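Local coordinates for protein putative phosphatase (Bacteroides thetaiotaomicron, PDB 3KYA) that is a putative phosphatase of unproven activity that binds zinc and probably joins an IPT/TIG domain to a six-bladed beta-propeller, at residues A163-D168 / L174-N179; L144-D147 / H153-I156; E205-A210 / G232-R237; Q120-G125 / D159-I164. All coordinates share one frame; numbering follows the deposited sequence.

How the contacts relate
Contacts 1 and 2 are neighbouring hairpins of one antiparallel blade, with centres about 9 Å apart. Strands 153-159 and 161-168 join them, for example where Ile167 N lies 2.7 Å from Leu154 O. They share one zinc ion, bound by Asp168 from contact 1 and His153 from contact 2. Contact 4 shares Ala163 and Ile164 with contact 1, its centre about 8 Å away, and carries a second zinc on His161. Contact 3 belongs to the next blade, its centre about 11 Å from those of contacts 1 and 2. Its Met207 and Phe234 pack against Tyr155 and Leu178, and its Glu205 holds a third zinc. No active site is established.

Contact 1. Residues A163-D168 / L174-N179; sequences AIQLID and LSSPLN. With ZN (zinc ion), chain X.
Ile164 and Leu178 pair across an antiparallel hairpin, in a blade of what is probably a six-bladed propeller. Backbone hydrogen bonds come first. Ile164 N donates to Leu178 O at 2.9 Å. Leu166 and Ser175 exchange two bonds, Leu166 N to Ser175 O at 2.9 Å and Ser175 N to Leu166 O at 3.0 Å. The register slips by one residue between these pairs, a beta bulge at Ser176 and Pro177. Pro177 has no N-H to offer, and its CD sits 3.5 Å from Ile164 O.

One side-chain hydrogen bond crosses. Gln165 NE2 reaches Ser176 OG at 3.2 Å, nearly straight (168°) and in the amide plane. CG of Gln165 lies beside its backbone N (chi1 -65°), and the extended chain carries the amide over to Ser176. Tyr158 holds OE1, and Asp124 bonds Ser176 OG, so this amide is fixed at both ends.

Apolar contacts fall on both faces of the sheet. Ile164 CB meets Leu178 CB at 3.9 Å on one. On the other, Leu174 CD1 touches Ile167 CG1, also at 3.9 Å.

At the far end Asp168 OD2 binds the zinc ion at 2.0 Å, with His153 and four waters. Its OD1 accepts from one of those waters and from Lys170 N. Metal, water and backbone N-H together probably limit rotation of the carboxylate.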
loop_
_atom_site.group_PDB
_atom_site.type_symbol
_atom_site.label_atom_id
_atom_site.label_comp_id
_atom_site.label_asym_id
_atom_site.label_seq_id
_atom_site.Cartn_x
_atom_site.Cartn_y
_atom_site.Cartn_z
ATOM N N ALA A 163 19.636 -37.097 -1.682
ATOM C CA ALA A 163 20.724 -36.397 -2.357
ATOM C C ALA A 163 20.456 -34.894 -2.326
ATOM O O ALA A 163 19.308 -34.464 -2.440
ATOM C CB ALA A 163 20.878 -36.894 -3.800
ATOM N N ILE A 164 21.509 -34.113 -2.107
ATOM C CA ILE A 164 21.450 -32.661 -2.242
ATOM C C ILE A 164 21.878 -32.400 -3.690
ATOM O O ILE A 164 22.960 -32.802 -4.113
ATOM C CB ILE A 164 22.359 -31.929 -1.239
ATOM C CG1 ILE A 164 21.812 -32.085 0.178
ATOM C CG2 ILE A 164 22.500 -30.426 -1.605
ATOM C CD1 ILE A 164 22.754 -31.567 1.257
ATOM N N GLN A 165 21.012 -31.758 -4.458
ATOM C CA GLN A 165 21.278 -31.506 -5.871
ATOM C C GLN A 165 21.832 -30.116 -6.142
ATOM O O GLN A 165 21.648 -29.179 -5.352
ATOM C CB GLN A 165 20.000 -31.729 -6.684
ATOM C CG GLN A 165 19.514 -33.181 -6.682
ATOM C CD GLN A 165 18.348 -33.395 -7.634
ATOM O OE1 GLN A 165 17.318 -32.721 -7.542
ATOM N NE2 GLN A 165 18.506 -34.342 -8.560
ATOM N N LEU A 166 22.543 -30.020 -7.265
ATOM C CA LEU A 166 23.108 -28.783 -7.756
ATOM C C LEU A 166 22.374 -28.371 -9.026
ATOM O O LEU A 166 22.389 -29.104 -10.025
ATOM C CB LEU A 166 24.593 -28.959 -8.089
ATOM C CG LEU A 166 25.260 -27.774 -8.790
ATOM C CD1 LEU A 166 25.166 -26.481 -7.966
ATOM C CD2 LEU A 166 26.718 -28.110 -9.113
ATOM N N ILE A 167 21.749 -27.196 -8.966
ATOM C CA ILE A 167 21.111 -26.553 -10.110
ATOM C C ILE A 167 22.193 -25.573 -10.603
ATOM O O ILE A 167 22.404 -24.519 -9.985
ATOM C CB ILE A 167 19.814 -25.812 -9.687
ATOM C CG1 ILE A 167 18.823 -26.785 -9.017
ATOM C CG2 ILE A 167 19.189 -25.059 -10.869
ATOM C CD1 ILE A 167 17.733 -26.084 -8.110
ATOM N N ASP A 168 22.905 -25.932 -11.682
ATOM C CA ASP A 168 24.021 -25.116 -12.187
ATOM C C ASP A 168 23.471 -24.184 -13.258
ATOM O O ASP A 168 23.178 -24.590 -14.378
ATOM C CB ASP A 168 25.177 -25.994 -12.705
ATOM C CG ASP A 168 26.469 -25.205 -12.949
ATOM O OD1 ASP A 168 26.381 -24.045 -13.396
ATOM O OD2 ASP A 168 27.583 -25.752 -12.710
ATOM N N LEU A 174 21.396 -30.080 -14.183
ATOM C CA LEU A 174 21.039 -30.558 -12.855
ATOM C C LEU A 174 21.891 -31.778 -12.553
ATOM O O LEU A 174 21.993 -32.691 -13.383
ATOM C CB LEU A 174 19.566 -30.974 -12.780
ATOM C CG LEU A 174 19.040 -31.543 -11.458
ATOM C CD1 LEU A 174 18.954 -30.442 -10.391
ATOM C CD2 LEU A 174 17.662 -32.186 -11.643
ATOM N N SER A 175 22.510 -31.792 -11.383
ATOM C CA SER A 175 23.327 -32.922 -10.950
ATOM C C SER A 175 23.043 -33.253 -9.485
ATOM O O SER A 175 22.331 -32.499 -8.784
ATOM C CB SER A 175 24.828 -32.638 -11.197
ATOM O OG SER A 175 25.249 -31.514 -10.440
ATOM N N SER A 176 23.574 -34.396 -9.032
ATOM C CA SER A 176 23.397 -34.879 -7.659
ATOM C C SER A 176 24.762 -35.192 -7.022
ATOM O O SER A 176 25.102 -36.362 -6.801
ATOM C CB SER A 176 22.511 -36.121 -7.647
ATOM O OG SER A 176 21.269 -35.862 -8.267
ATOM N N PRO A 177 25.546 -34.146 -6.713
ATOM C CA PRO A 177 26.920 -34.359 -6.226
ATOM C C PRO A 177 27.053 -34.856 -4.779
ATOM O O PRO A 177 28.081 -35.454 -4.433
ATOM C CB PRO A 177 27.541 -32.963 -6.346
ATOM C CG PRO A 177 26.371 -32.024 -6.162
ATOM C CD PRO A 177 25.202 -32.711 -6.800
ATOM N N LEU A 178 26.046 -34.602 -3.955
ATOM C CA LEU A 178 26.084 -34.941 -2.539
ATOM C C LEU A 178 25.102 -36.050 -2.187
ATOM O O LEU A 178 23.906 -35.807 -2.002
ATOM C CB LEU A 178 25.796 -33.677 -1.724
ATOM C CG LEU A 178 26.866 -32.585 -1.818
ATOM C CD1 LEU A 178 26.315 -31.202 -1.475
ATOM C CD2 LEU A 178 28.063 -32.965 -0.921
ATOM N N ASN A 179 25.608 -37.276 -2.098
ATOM C CA ASN A 179 24.756 -38.411 -1.748
ATOM C C ASN A 179 24.683 -38.675 -0.242
ATOM O O ASN A 179 23.929 -39.545 0.186
ATOM C CB ASN A 179 25.175 -39.654 -2.532
ATOM C CG ASN A 179 24.830 -39.528 -3.993
ATOM O OD1 ASN A 179 23.653 -39.550 -4.370
ATOM N ND2 ASN A 179 25.846 -39.352 -4.828
HETATM ZN ZN ZN X . 29.430 -25.036 -12.208
HETATM O O HOH W 1 24.974 -29.516 -12.218
HETATM O O HOH W 2 29.074 -23.481 -13.186
HETATM O O HOH W 3 31.458 -24.272 -11.997
HETATM O O HOH W 4 29.922 -26.808 -11.786
HETATM O O HOH W 5 30.307 -26.112 -14.036
#

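Contact 2. Residues L144-D147 / H153-I156. With ZN (zinc ion), chain X.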
loop_
_atom_site.group_PDB
_atom_site.type_symbol
_atom_site.label_atom_id
_atom_site.label_comp_id
_atom_site.label_asym_id
_atom_site.label_seq_id
_atom_site.Cartn_x
_atom_site.Cartn_y
_atom_site.Cartn_z
ATOM N N LEU A 144 16.111 -24.015 -0.811
ATOM C CA LEU A 144 17.147 -23.555 -1.721
ATOM C C LEU A 144 18.253 -22.749 -1.044
ATOM O O LEU A 144 18.007 -22.038 -0.067
ATOM C CB LEU A 144 16.492 -22.679 -2.798
ATOM C CG LEU A 144 15.495 -23.316 -3.767
ATOM C CD1 LEU A 144 14.820 -22.226 -4.631
ATOM C CD2 LEU A 144 16.155 -24.379 -4.666
ATOM N N ALA A 145 19.475 -22.836 -1.582
ATOM C CA ALA A 145 20.597 -22.027 -1.080
ATOM C C ALA A 145 21.709 -21.878 -2.106
ATOM O O ALA A 145 22.146 -22.872 -2.691
ATOM C CB ALA A 145 21.172 -22.621 0.233
ATOM N N PHE A 146 22.131 -20.643 -2.359
ATOM C CA PHE A 146 23.270 -20.390 -3.240
ATOM C C PHE A 146 24.605 -20.663 -2.554
ATOM O O PHE A 146 24.748 -20.438 -1.358
ATOM C CB PHE A 146 23.389 -18.910 -3.645
ATOM C CG PHE A 146 22.324 -18.407 -4.582
ATOM C CD1 PHE A 146 22.248 -18.875 -5.885
ATOM C CD2 PHE A 146 21.443 -17.412 -4.178
ATOM C CE1 PHE A 146 21.286 -18.383 -6.763
ATOM C CE2 PHE A 146 20.474 -16.928 -5.048
ATOM C CZ PHE A 146 20.397 -17.412 -6.332
ATOM N N ASP A 147 25.605 -21.082 -3.333
ATOM C CA ASP A 147 26.973 -21.122 -2.841
ATOM C C ASP A 147 27.379 -19.639 -2.704
ATOM O O ASP A 147 27.381 -18.923 -3.700
ATOM C CB ASP A 147 27.871 -21.847 -3.841
ATOM C CG ASP A 147 29.337 -21.926 -3.404
ATOM O OD1 ASP A 147 29.772 -21.155 -2.530
ATOM O OD2 ASP A 147 30.082 -22.768 -3.982
ATOM N N HIS A 153 25.817 -21.483 -8.715
ATOM C CA HIS A 153 25.533 -22.764 -8.080
ATOM C C HIS A 153 24.429 -22.644 -7.050
ATOM O O HIS A 153 24.639 -22.073 -5.975
ATOM C CB HIS A 153 26.784 -23.375 -7.449
ATOM C CG HIS A 153 27.782 -23.871 -8.451
ATOM N ND1 HIS A 153 29.050 -24.288 -8.097
ATOM C CD2 HIS A 153 27.715 -23.974 -9.802
ATOM C CE1 HIS A 153 29.701 -24.668 -9.181
ATOM N NE2 HIS A 153 28.916 -24.479 -10.228
ATOM N N LEU A 154 23.254 -23.161 -7.416
ATOM C CA LEU A 154 22.066 -23.150 -6.571
ATOM C C LEU A 154 21.791 -24.571 -6.078
ATOM O O LEU A 154 21.483 -25.478 -6.879
ATOM C CB LEU A 154 20.867 -22.612 -7.354
ATOM C CG LEU A 154 19.546 -22.545 -6.595
ATOM C CD1 LEU A 154 19.675 -21.659 -5.330
ATOM C CD2 LEU A 154 18.438 -22.035 -7.519
ATOM N N TYR A 155 21.937 -24.779 -4.773
ATOM C CA TYR A 155 21.716 -26.096 -4.172
ATOM C C TYR A 155 20.278 -26.229 -3.681
ATOM O O TYR A 155 19.628 -25.238 -3.271
ATOM C CB TYR A 155 22.699 -26.355 -3.015
ATOM C CG TYR A 155 24.159 -26.527 -3.419
ATOM C CD1 TYR A 155 24.623 -27.729 -3.957
ATOM C CD2 TYR A 155 25.082 -25.488 -3.255
ATOM C CE1 TYR A 155 25.959 -27.886 -4.338
ATOM C CE2 TYR A 155 26.429 -25.640 -3.631
ATOM C CZ TYR A 155 26.860 -26.853 -4.156
ATOM O OH TYR A 155 28.184 -27.023 -4.537
ATOM N N ILE A 156 19.781 -27.457 -3.728
ATOM C CA ILE A 156 18.452 -27.781 -3.242
ATOM C C ILE A 156 18.520 -29.051 -2.394
ATOM O O ILE A 156 19.123 -30.054 -2.800
ATOM C CB ILE A 156 17.421 -27.919 -4.403
ATOM C CG1 ILE A 156 16.010 -28.189 -3.854
ATOM C CG2 ILE A 156 17.865 -28.987 -5.440
ATOM C CD1 ILE A 156 14.893 -28.028 -4.895
HETATM ZN ZN ZN X . 29.430 -25.036 -12.208
HETATM O O HOH W 6 29.645 -24.906 -5.445
HETATM O O HOH W 3 31.458 -24.272 -11.997
HETATM O O HOH W 4 29.922 -26.808 -11.786
HETATM O O HOH W 5 30.307 -26.112 -14.036
HETATM O O HOH W 2 29.074 -23.481 -13.186
#
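Ala145 and Tyr155 form a hydrogen-bonded antiparallel pair, flanked by the non-hydrogen-bonded pairs Leu144 with Ile156 and Phe146 with Leu154. The short strands run at 147° to each other. Tyr155 N donates to Ala145 O at 2.8 Å, and Ala145 N returns the bond to Tyr155 O. Asp147 N donates to His153 O at 3.0 Å, nearly along the C=O axis.

On the face bearing Leu144, Phe146, Leu154 and Ile156 the packing is apolar. Leu154 CD1 sits over one face of the Phe146 ring, 4.1 Å from its centroid and toward the rim, a CH-pi contact. CG of Leu154 is anti to the backbone N (chi1 180°), which brings this methyl across to the partner strand. Leu144 and Ile156 lie side by side, with Leu144 CD2 3.8 Å from Ile156 CB. Val450 and Tyr459, from the neighbouring sheet that probably closes the propeller, pack on Phe146 and Leu154.

The other face is polar at its end, where one water joins three side chains. It donates to Asp147 OD2 at 2.6 Å. It accepts from His153 ND1 at 2.8 Å, in the imidazole plane. Tyr155 OH lies 2.7 Å from it. Asp147 OD2 also makes a salt bridge to Arg228. His153 NE2 binds zinc at 2.1 Å, alongside Asp168.

ND1 donates to the water, which is consistent with a neutral imidazole whose NE2 lone pair goes to the metal. The water, with Asp147 and Tyr155 behind it, is a second shell that probably fixes the turn of the imidazole.

Contact 3. Residues E205-A210 / G232-R237. With ZN (zinc ion), chain B; EDO (1,2-ethanediol), chain M.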
loop_
_atom_site.group_PDB
_atom_site.type_symbol
_atom_site.label_atom_id
_atom_site.label_comp_id
_atom_site.label_asym_id
_atom_site.label_seq_id
_atom_site.Cartn_x
_atom_site.Cartn_y
_atom_site.Cartn_z
ATOM N N GLU A 205 33.640 -22.151 3.660
ATOM C CA GLU A 205 34.460 -23.339 3.505
ATOM C C GLU A 205 33.632 -24.560 3.915
ATOM O O GLU A 205 33.940 -25.688 3.521
ATOM C CB GLU A 205 35.739 -23.233 4.351
ATOM C CG GLU A 205 36.697 -24.399 4.133
ATOM C CD GLU A 205 38.068 -24.250 4.818
ATOM O OE1 GLU A 205 38.291 -23.290 5.601
ATOM O OE2 GLU A 205 38.927 -25.134 4.560
ATOM N N TYR A 206 32.582 -24.332 4.710
ATOM C CA TYR A 206 31.718 -25.407 5.178
ATOM C C TYR A 206 30.232 -25.190 4.893
ATOM O O TYR A 206 29.676 -24.116 5.172
ATOM C CB TYR A 206 31.892 -25.594 6.688
ATOM C CG TYR A 206 33.318 -25.937 7.080
ATOM C CD1 TYR A 206 34.265 -24.937 7.269
ATOM C CD2 TYR A 206 33.723 -27.260 7.226
ATOM C CE1 TYR A 206 35.580 -25.244 7.607
ATOM C CE2 TYR A 206 35.037 -27.578 7.557
ATOM C CZ TYR A 206 35.956 -26.564 7.751
ATOM O OH TYR A 206 37.261 -26.872 8.081
HETATM N N MSE A 207 29.612 -26.232 4.351
HETATM C CA MSE A 207 28.168 -26.302 4.158
HETATM C C MSE A 207 27.635 -26.935 5.431
HETATM O O MSE A 207 28.160 -27.963 5.869
HETATM C CB MSE A 207 27.820 -27.167 2.948
HETATM C CG MSE A 207 26.312 -27.261 2.665
HETATM SE SE MSE A 207 25.847 -28.505 1.234
HETATM C CE MSE A 207 26.420 -27.512 -0.360
ATOM N N ILE A 208 26.615 -26.314 6.029
ATOM C CA ILE A 208 26.017 -26.768 7.280
ATOM C C ILE A 208 24.616 -27.266 6.944
ATOM O O ILE A 208 23.787 -26.500 6.450
ATOM C CB ILE A 208 25.999 -25.620 8.318
ATOM C CG1 ILE A 208 27.439 -25.160 8.623
ATOM C CG2 ILE A 208 25.282 -26.063 9.603
ATOM C CD1 ILE A 208 27.563 -23.781 9.256
ATOM N N VAL A 209 24.369 -28.547 7.196
ATOM C CA VAL A 209 23.143 -29.216 6.807
ATOM C C VAL A 209 22.344 -29.759 7.984
ATOM O O VAL A 209 22.851 -30.583 8.759
ATOM C CB VAL A 209 23.467 -30.402 5.871
ATOM C CG1 VAL A 209 22.195 -31.149 5.478
ATOM C CG2 VAL A 209 24.228 -29.918 4.640
ATOM N N ALA A 210 21.087 -29.312 8.093
ATOM C CA ALA A 210 20.168 -29.761 9.142
ATOM C C ALA A 210 19.283 -30.913 8.647
ATOM O O ALA A 210 18.798 -30.890 7.507
ATOM C CB ALA A 210 19.283 -28.565 9.652
ATOM N N GLY A 232 37.239 -26.656 -4.856
ATOM C CA GLY A 232 36.114 -25.753 -4.677
ATOM C C GLY A 232 34.727 -26.383 -4.647
ATOM O O GLY A 232 33.753 -25.706 -4.366
ATOM N N THR A 233 34.636 -27.686 -4.904
ATOM C CA THR A 233 33.351 -28.384 -4.949
ATOM C C THR A 233 32.878 -28.939 -3.604
ATOM O O THR A 233 33.650 -29.067 -2.653
ATOM C CB THR A 233 33.428 -29.596 -5.921
ATOM O OG1 THR A 233 34.413 -30.544 -5.447
ATOM C CG2 THR A 233 33.772 -29.138 -7.336
ATOM N N PHE A 234 31.588 -29.253 -3.532
ATOM C CA PHE A 234 31.035 -30.004 -2.406
ATOM C C PHE A 234 30.495 -31.294 -3.033
ATOM O O PHE A 234 29.519 -31.240 -3.800
ATOM C CB PHE A 234 29.886 -29.298 -1.682
ATOM C CG PHE A 234 30.277 -28.045 -0.944
ATOM C CD1 PHE A 234 30.809 -28.109 0.344
ATOM C CD2 PHE A 234 30.086 -26.798 -1.528
ATOM C CE1 PHE A 234 31.171 -26.948 1.026
ATOM C CE2 PHE A 234 30.425 -25.639 -0.850
ATOM C CZ PHE A 234 30.973 -25.714 0.436
ATOM N N ASP A 235 31.120 -32.437 -2.754
ATOM C CA ASP A 235 30.637 -33.707 -3.311
ATOM C C ASP A 235 30.967 -34.912 -2.407
ATOM O O ASP A 235 31.271 -34.742 -1.231
ATOM C CB ASP A 235 31.118 -33.890 -4.772
ATOM C CG ASP A 235 32.635 -33.963 -4.914
ATOM O OD1 ASP A 235 33.339 -34.350 -3.952
ATOM O OD2 ASP A 235 33.121 -33.672 -6.031
ATOM N N ASP A 236 30.906 -36.125 -2.946
ATOM C CA ASP A 236 31.131 -37.317 -2.122
ATOM C C ASP A 236 32.597 -37.489 -1.668
ATOM O O ASP A 236 32.891 -38.366 -0.862
ATOM C CB ASP A 236 30.560 -38.572 -2.813
ATOM C CG ASP A 236 29.022 -38.562 -2.875
ATOM O OD1 ASP A 236 28.365 -37.967 -1.994
ATOM O OD2 ASP A 236 28.458 -39.158 -3.810
ATOM N N ARG A 237 33.499 -36.637 -2.141
ATOM C CA ARG A 237 34.881 -36.665 -1.661
ATOM C C ARG A 237 35.022 -35.789 -0.421
ATOM O O ARG A 237 36.020 -35.873 0.285
ATOM C CB ARG A 237 35.841 -36.137 -2.718
ATOM C CG ARG A 237 35.937 -36.978 -3.979
ATOM C CD ARG A 237 36.738 -36.237 -5.021
ATOM N NE ARG A 237 36.038 -35.031 -5.444
ATOM C CZ ARG A 237 36.563 -34.068 -6.196
ATOM N NH1 ARG A 237 37.809 -34.150 -6.620
ATOM N NH2 ARG A 237 35.829 -33.009 -6.522
HETATM ZN ZN ZN B . 40.921 -23.952 4.714
HETATM C C1 EDO M . 28.775 -35.681 1.169
HETATM O O1 EDO M . 27.925 -36.378 0.237
HETATM C C2 EDO M . 29.955 -36.540 1.624
HETATM O O2 EDO M . 29.461 -37.816 2.067
#
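Met207, on a strand of the probable propeller blade formed by strands 188-193, 206-211, 220-227 and 240-246, packs on the ring of Phe234 in the loop between the last two strands. The residue is a selenomethionine, and the pair makes a Met-aromatic contact. Its CB lies over the ring face, 3.9 Å from Phe234 CE1. From there CG and SE run on extended, and SE stands back from the ring, 5.3 Å from its centroid. A bend at chi3 (-74°) then brings CE back over the same face, 4.2 Å from the centroid and closest to Phe234 CG and CD2. CB and CE do the touching; CG and SE bridge them, with SE standing farther from the ring.

Leu178 of the preceding blade touches both side chains, and Tyr155 lies against them too, so the pair sits at a seam between blades. An alanine at Phe234 is likely to leave the Met207 methyl without its aromatic seat and open a gap between loop and strand.

Beyond the ring the loop is tied to itself. Arg237 N donates to Asp235 OD1 at 2.9 Å, an Asx turn. The Arg237 guanidinium also grips that carboxylate side-on, with NH2 2.8 Å from Asp235 OD2. At the start of the other segment Glu205 OE1 accepts from the backbone N of Asp202, while Glu205 OE2 binds a zinc ion at 2.3 Å.

Contact 4. Residues Q120-G125 / D159-I164; sequences QGWRDG and DGHKAI. With ZN (zinc ion), chain Y.
Trp122 and His161 meet face to face. The six-membered ring of Trp122 and the imidazole are almost parallel, at 10°, with centroids 3.8 Å apart. The side chains come from opposite directions, so the rings overlap, and His161 CB touches Trp122 CH2 as well. Trp122 CZ3 lies over the centre of the imidazole, and Trp122 CE3 approaches His161 CE1 to 3.5 Å. CG of His161 is anti to its backbone N (chi1 -175°), which sends the ring out toward the tryptophan.

His161 ND1 binds a zinc ion at 2.1 Å. A water at 2.0 Å from the zinc and two further atoms complete its shell. The metal stands above the same face of the indole, 4.1 Å from Trp122 CE2, toward the rim. The stack thus covers one face of a metal ligand, and the bound zinc would probably polarise the imidazole against the indole. A serine at Trp122 would probably strip the indole from this face of His161 and leave the imidazole less firmly held where it binds zinc.

Tyr158 meets both rings, edge-to-face with Trp122 and nearly perpendicular to His161. The tryptophan lies in the loop after strand 105-110. That loop leads into strand 125-126, where Gly125 pairs with Leu174 of strand 173-178. His161 lies just before the corner at Lys162, after which the chain runs on as a strand beside 173-178.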
loop_
_atom_site.group_PDB
_atom_site.type_symbol
_atom_site.label_atom_id
_atom_site.label_comp_id
_atom_site.label_asym_id
_atom_site.label_seq_id
_atom_site.Cartn_x
_atom_site.Cartn_y
_atom_site.Cartn_z
ATOM N N GLN A 120 7.095 -38.778 -15.099
ATOM C CA GLN A 120 8.441 -38.436 -15.547
ATOM C C GLN A 120 9.540 -38.821 -14.549
ATOM O O GLN A 120 10.689 -39.009 -14.954
ATOM C CB GLN A 120 8.565 -36.936 -15.897
ATOM C CG GLN A 120 8.355 -35.963 -14.738
ATOM C CD GLN A 120 6.955 -36.002 -14.185
ATOM O OE1 GLN A 120 5.991 -36.179 -14.931
ATOM N NE2 GLN A 120 6.827 -35.831 -12.870
ATOM N N GLY A 121 9.198 -38.903 -13.265
ATOM C CA GLY A 121 10.148 -39.303 -12.223
ATOM C C GLY A 121 11.271 -38.297 -12.007
ATOM O O GLY A 121 11.061 -37.083 -12.103
ATOM N N TRP A 122 12.460 -38.822 -11.715
ATOM C CA TRP A 122 13.667 -38.021 -11.476
ATOM C C TRP A 122 14.728 -38.376 -12.501
ATOM O O TRP A 122 14.954 -39.560 -12.809
ATOM C CB TRP A 122 14.220 -38.265 -10.063
ATOM C CG TRP A 122 13.327 -37.771 -8.947
ATOM C CD1 TRP A 122 12.047 -38.182 -8.672
ATOM C CD2 TRP A 122 13.659 -36.813 -7.927
ATOM N NE1 TRP A 122 11.557 -37.514 -7.574
ATOM C CE2 TRP A 122 12.526 -36.668 -7.102
ATOM C CE3 TRP A 122 14.797 -36.049 -7.645
ATOM C CZ2 TRP A 122 12.504 -35.810 -6.008
ATOM C CZ3 TRP A 122 14.768 -35.200 -6.565
ATOM C CH2 TRP A 122 13.629 -35.083 -5.760
ATOM N N ARG A 123 15.383 -37.344 -13.021
ATOM C CA ARG A 123 16.421 -37.512 -14.003
ATOM C C ARG A 123 17.333 -36.290 -13.969
ATOM O O ARG A 123 16.858 -35.144 -14.032
ATOM C CB ARG A 123 15.801 -37.671 -15.399
ATOM C CG ARG A 123 16.825 -37.908 -16.541
ATOM C CD ARG A 123 16.170 -37.879 -17.937
ATOM N NE ARG A 123 15.056 -38.815 -17.987
ATOM C CZ ARG A 123 15.181 -40.137 -18.131
ATOM N NH1 ARG A 123 16.377 -40.709 -18.254
ATOM N NH2 ARG A 123 14.096 -40.898 -18.139
ATOM N N ASP A 124 18.633 -36.542 -13.845
ATOM C CA ASP A 124 19.633 -35.495 -13.899
ATOM C C ASP A 124 19.952 -35.211 -15.366
ATOM O O ASP A 124 19.740 -36.060 -16.228
ATOM C CB ASP A 124 20.898 -35.897 -13.133
ATOM C CG ASP A 124 20.726 -35.830 -11.618
ATOM O OD1 ASP A 124 19.710 -35.301 -11.108
ATOM O OD2 ASP A 124 21.638 -36.299 -10.918
ATOM N N GLY A 125 20.468 -34.020 -15.648
ATOM C CA GLY A 125 20.778 -33.625 -17.012
ATOM C C GLY A 125 20.463 -32.175 -17.356
ATOM O O GLY A 125 20.295 -31.335 -16.474
ATOM N N ASP A 159 13.194 -32.857 1.922
ATOM C CA ASP A 159 12.659 -33.661 2.984
ATOM C C ASP A 159 12.011 -34.880 2.307
ATOM O O ASP A 159 10.833 -34.828 1.923
ATOM C CB ASP A 159 11.647 -32.831 3.785
ATOM C CG ASP A 159 11.079 -33.571 4.990
ATOM O OD1 ASP A 159 11.346 -34.777 5.167
ATOM O OD2 ASP A 159 10.333 -32.934 5.770
ATOM N N GLY A 160 12.784 -35.957 2.129
ATOM C CA GLY A 160 12.314 -37.205 1.479
ATOM C C GLY A 160 13.122 -37.728 0.279
ATOM O O GLY A 160 12.738 -38.729 -0.327
ATOM N N HIS A 161 14.195 -37.023 -0.094
ATOM C CA HIS A 161 15.120 -37.426 -1.186
ATOM C C HIS A 161 16.503 -37.218 -0.580
ATOM O O HIS A 161 16.844 -36.102 -0.200
ATOM C CB HIS A 161 14.907 -36.594 -2.442
ATOM C CG HIS A 161 15.727 -37.036 -3.611
ATOM N ND1 HIS A 161 15.353 -38.082 -4.427
ATOM C CD2 HIS A 161 16.911 -36.585 -4.092
ATOM C CE1 HIS A 161 16.262 -38.239 -5.377
ATOM N NE2 HIS A 161 17.222 -37.350 -5.190
ATOM N N LYS A 162 17.294 -38.299 -0.536
ATOM C CA LYS A 162 18.598 -38.311 0.168
ATOM C C LYS A 162 19.837 -37.852 -0.618
ATOM O O LYS A 162 20.946 -38.301 -0.332
ATOM C CB LYS A 162 18.878 -39.697 0.767
ATOM C CG LYS A 162 20.055 -39.663 1.737
ATOM C CD LYS A 162 20.334 -40.992 2.405
ATOM C CE LYS A 162 21.660 -40.927 3.144
ATOM N NZ LYS A 162 22.079 -42.220 3.737
ATOM N N ALA A 163 19.636 -37.097 -1.682
ATOM C CA ALA A 163 20.724 -36.397 -2.357
ATOM C C ALA A 163 20.456 -34.894 -2.326
ATOM O O ALA A 163 19.308 -34.464 -2.440
ATOM C CB ALA A 163 20.878 -36.894 -3.800
ATOM N N ILE A 164 21.509 -34.113 -2.107
ATOM C CA ILE A 164 21.450 -32.661 -2.242
ATOM C C ILE A 164 21.878 -32.400 -3.690
ATOM O O ILE A 164 22.960 -32.802 -4.113
ATOM C CB ILE A 164 22.359 -31.929 -1.239
ATOM C CG1 ILE A 164 21.812 -32.085 0.178
ATOM C CG2 ILE A 164 22.500 -30.426 -1.605
ATOM C CD1 ILE A 164 22.754 -31.567 1.257
HETATM ZN ZN ZN Y . 13.729 -39.413 -4.316
HETATM O O HOH W 7 11.959 -38.711 -3.848
#